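Local coordinates for carbonic anhydrase (Porphyridium purpureum, PDB 1DDZ), which catalyses the zinc-dependent, reversible hydration of CO2 to hydrogencarbonate as a beta-class carbonic anhydrase, at the interface of chains A and B. Sequence-based numbering; all coordinates share one arbitrary frame. Chains: chain A/B, Carbonic anhydrase.

Contact 1: the interface of chains A and B. Residues chain A 10, 14, 486-488; chain B 410, 413-414.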
# COMPACT_ATOMS: atom_id res chain seq x y z
N MET A 10 -27.72 6.01 11.55
CA MET A 10 -26.29 6.07 11.79
C MET A 10 -25.98 4.97 12.77
O MET A 10 -26.86 4.55 13.50
CB MET A 10 -25.92 7.41 12.42
CG MET A 10 -26.26 8.61 11.57
SD MET A 10 -25.76 10.11 12.40
CE MET A 10 -27.01 10.22 13.68
N GLU A 14 -20.91 6.21 14.70
CA GLU A 14 -21.22 7.48 14.03
C GLU A 14 -21.83 8.50 14.99
O GLU A 14 -21.41 9.65 15.03
CB GLU A 14 -22.16 7.23 12.83
CG GLU A 14 -21.42 7.09 11.49
CD GLU A 14 -22.03 6.09 10.50
OE1 GLU A 14 -21.30 5.68 9.56
OE2 GLU A 14 -23.23 5.71 10.64
N ASP A 486 -20.16 -0.29 15.19
CA ASP A 486 -20.21 0.44 13.95
C ASP A 486 -21.08 -0.23 12.90
O ASP A 486 -20.93 0.04 11.72
CB ASP A 486 -18.80 0.68 13.42
CG ASP A 486 -18.79 1.67 12.26
OD1 ASP A 486 -19.62 2.61 12.24
OD2 ASP A 486 -17.96 1.50 11.35
N ASP A 487 -22.04 -1.03 13.32
CA ASP A 487 -22.91 -1.70 12.36
C ASP A 487 -24.16 -0.89 12.00
O ASP A 487 -24.79 -0.28 12.86
CB ASP A 487 -23.28 -3.11 12.86
CG ASP A 487 -22.05 -4.02 13.05
OD1 ASP A 487 -21.04 -3.88 12.33
OD2 ASP A 487 -22.10 -4.91 13.94
N ILE A 488 -24.43 -0.77 10.70
CA ILE A 488 -25.61 -0.05 10.23
C ILE A 488 -26.67 -1.08 9.84
O ILE A 488 -27.82 -1.00 10.30
CB ILE A 488 -25.30 0.85 9.00
CG1 ILE A 488 -24.70 0.04 7.85
CG2 ILE A 488 -24.40 1.99 9.43
CD1 ILE A 488 -24.48 0.80 6.56
N ARG B 410 -18.03 3.44 3.04
CA ARG B 410 -18.77 3.82 4.22
C ARG B 410 -18.65 5.32 4.45
O ARG B 410 -19.62 5.98 4.80
CB ARG B 410 -18.28 3.04 5.44
CG ARG B 410 -19.01 1.73 5.66
CD ARG B 410 -20.47 1.97 5.99
NE ARG B 410 -20.87 1.08 7.07
CZ ARG B 410 -21.11 1.45 8.31
NH1 ARG B 410 -21.06 2.73 8.68
NH2 ARG B 410 -21.26 0.52 9.23
N ARG B 413 -21.07 7.02 2.26
CA ARG B 413 -22.41 6.92 2.79
C ARG B 413 -22.63 7.98 3.85
O ARG B 413 -23.54 8.80 3.74
CB ARG B 413 -22.63 5.56 3.42
CG ARG B 413 -24.10 5.23 3.57
CD ARG B 413 -24.34 4.02 4.39
NE ARG B 413 -24.28 4.40 5.78
CZ ARG B 413 -25.30 4.32 6.62
NH1 ARG B 413 -26.49 3.87 6.21
NH2 ARG B 413 -25.13 4.76 7.86
N ARG B 414 -21.75 7.97 4.84
CA ARG B 414 -21.78 8.90 5.96
C ARG B 414 -21.80 10.37 5.55
O ARG B 414 -22.55 11.14 6.12
CB ARG B 414 -20.59 8.63 6.88
CG ARG B 414 -20.42 9.65 7.99
CD ARG B 414 -19.34 9.27 9.00
NE ARG B 414 -18.06 8.99 8.36
CZ ARG B 414 -16.92 9.63 8.60
NH1 ARG B 414 -16.88 10.63 9.48
NH2 ARG B 414 -15.81 9.23 7.99
O HOH W 1 -21.70 4.85 6.85

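Contact 2: the interface of chains A and B. Residues chain A 247-248, 250; chain B 143, 145, 373, 375.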
# COMPACT_ATOMS: atom_id res chain seq x y z
N LEU A 247 10.12 5.82 -23.15
CA LEU A 247 8.84 5.91 -22.45
C LEU A 247 8.46 7.33 -22.00
O LEU A 247 7.31 7.75 -22.14
CB LEU A 247 8.81 4.95 -21.27
CG LEU A 247 7.49 4.87 -20.51
CD1 LEU A 247 6.38 4.39 -21.43
CD2 LEU A 247 7.66 3.96 -19.33
N LYS A 248 9.43 8.05 -21.46
CA LYS A 248 9.17 9.41 -20.99
C LYS A 248 8.82 10.34 -22.16
O LYS A 248 8.04 11.28 -22.01
CB LYS A 248 10.37 9.93 -20.19
CG LYS A 248 10.66 9.08 -18.95
CD LYS A 248 11.77 9.65 -18.08
CE LYS A 248 11.36 11.00 -17.54
NZ LYS A 248 11.90 11.23 -16.19
N GLY A 250 7.02 9.51 -24.58
CA GLY A 250 5.80 8.99 -25.17
C GLY A 250 5.91 7.69 -25.95
O GLY A 250 4.89 7.10 -26.30
N SER B 143 14.52 4.70 -16.71
CA SER B 143 14.78 5.06 -15.32
C SER B 143 14.23 6.46 -15.03
O SER B 143 13.69 7.11 -15.93
CB SER B 143 16.27 4.95 -14.98
OG SER B 143 17.04 5.79 -15.82
N LEU B 145 11.60 7.33 -13.53
CA LEU B 145 10.18 7.39 -13.86
C LEU B 145 9.28 7.97 -12.75
O LEU B 145 8.08 8.08 -12.94
CB LEU B 145 9.67 6.01 -14.27
CG LEU B 145 10.25 5.37 -15.55
CD1 LEU B 145 9.53 4.07 -15.82
CD2 LEU B 145 10.11 6.29 -16.75
N TYR B 373 2.89 9.06 -19.09
CA TYR B 373 3.66 8.37 -20.14
C TYR B 373 2.91 8.03 -21.41
O TYR B 373 3.38 8.37 -22.49
CB TYR B 373 4.39 7.16 -19.55
CG TYR B 373 5.30 7.60 -18.44
CD1 TYR B 373 5.26 7.00 -17.18
CD2 TYR B 373 6.16 8.69 -18.61
CE1 TYR B 373 6.07 7.48 -16.12
CE2 TYR B 373 6.96 9.18 -17.55
CZ TYR B 373 6.92 8.57 -16.31
OH TYR B 373 7.83 9.00 -15.33
N LYS B 375 0.05 9.34 -22.13
CA LYS B 375 -0.64 10.58 -22.47
C LYS B 375 -2.07 10.37 -22.94
O LYS B 375 -2.43 10.88 -23.98
CB LYS B 375 0.13 11.32 -23.56
CG LYS B 375 1.60 11.61 -23.25
CD LYS B 375 1.77 12.64 -22.15
CE LYS B 375 3.16 13.26 -22.25
NZ LYS B 375 4.23 12.21 -22.37

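Contact 1: the interface of chains A and B
The carboxylate of A:Glu14 sits between two arginines of chain B, B:Arg410 and B:Arg413, and gives one oxygen to each. OE1 faces B:Arg410 across 3.1 Å to NH1, lying at the edge of that guanidinium and in its plane. No N-H of NH1 is aimed at this oxygen, so the pair is a salt bridge without a hydrogen bond, and the two flat groups are turned 64° apart. OE2 meets the guanidinium edge of B:Arg413 in a longer salt bridge, 3.5 Å to NH2, with the planes here only 20° apart.

A water ties the cluster together. Water 1 makes hydrogen bonds to OE1 of A:Glu14 and to NH1 and the backbone O of B:Arg410, and its O lies 2.8 Å from NE of B:Arg413 in a nearly straight bond.

Through its second terminal nitrogen B:Arg410 also reaches the backbone of chain A: NH2 donates a bent bond to the carbonyl O of A:Asp486 at 2.6 Å, approaching close to the C=O axis although the oxygen is tilted out of the guanidinium plane. The A:Asp486 carboxylate adds a looser salt bridge, OD1 to NH1 of B:Arg410 at 3.8 Å.

A:Ile488 supplies the apolar part. Its CG2 methyl lies over one face of the B:Arg410 guanidinium, toward the rim and 3.5 Å from CZ, while CD1 covers a face of B:Arg413, 3.6 Å from its CZ. With CG1 set between the backbone N and the carbonyl carbon (chi1 57°), the side chain lies against both guanidinium groups, and each branch touches both. Farther along, the CD methylene of B:Arg414 packs on CG of A:Glu14.

The acidic groups probably offset the gathered arginine charge. The patch joins helix 12-25 and the C-terminal segment of one chain to helix 407-414 of the other, and is likely to hold the two copies together here, if the deposited pair is the natural dimer.

Contact 2: the interface of chains A and B
A:Leu247 and A:Lys248 lie against B:Tyr373 and B:Leu145 in a mainly apolar contact. The aliphatic part of A:Lys248 meets B:Leu145 first, its CG 3.6 Å from the CD2 methyl, and CD continues past that methyl toward the backbone O of B:Ser143. A:Lys248 and B:Tyr373 run side by side in the same direction, with CA of the lysine 3.9 Å from CD2 of the ring. A:Leu247 instead crosses the tyrosine at about a right angle: its CD1 methyl touches CB at 3.9 Å, while CD2 turns to the CD1 methyl of B:Leu145 at 4.0 Å. With CG anti to the backbone N (chi1 -176°) the branch point meets CB and CG of B:Tyr373, and from there the methyls part.

Around this core lie looser approaches from both chains. CA of A:Gly250 approaches the carbonyl O of B:Tyr373 at 3.7 Å, and NZ of B:Lys375 comes near the carbonyl O of A:Lys248 without bonding to it.

Within chain B, the phenol OH of B:Tyr373 donates a 2.6 Å hydrogen bond to the backbone O of B:Leu145. The oxygen lies at the ring edge, in the ring's plane, whereas the donor stands above the carbonyl plane. This bond ties together the two residues that receive the chain A loop. A leucine in place of B:Tyr373 has no hydroxyl and no ring, so the carbonyl of B:Leu145 is likely to be left without this donor and A:Lys248 without part of its packing surface.

The tyrosine ends helix 361-373, B:Leu145 precedes helix 147-161, and the chain A residues belong to the loop between 3-10 helix 235-237 and helix 266-279.

Contact 1 and contact 2 share no residue, and the centres of their C-alpha atoms are about 42 Å apart, so they mark well-separated places on one two-fold interface. Contact 1 mixes salt bridges with packing against an isoleucine and uses the N-terminal helix and C-terminal tail of chain A, whereas contact 2 is mainly apolar and uses the long loop between 3-10 helix 235-237 and helix 266-279. Because the symmetry repeats each with the chains exchanged, each copy offers its terminal segments and this loop to the other, consistent with a pairing that uses distant parts of the chain, though the structure alone does not prove it the natural dimer.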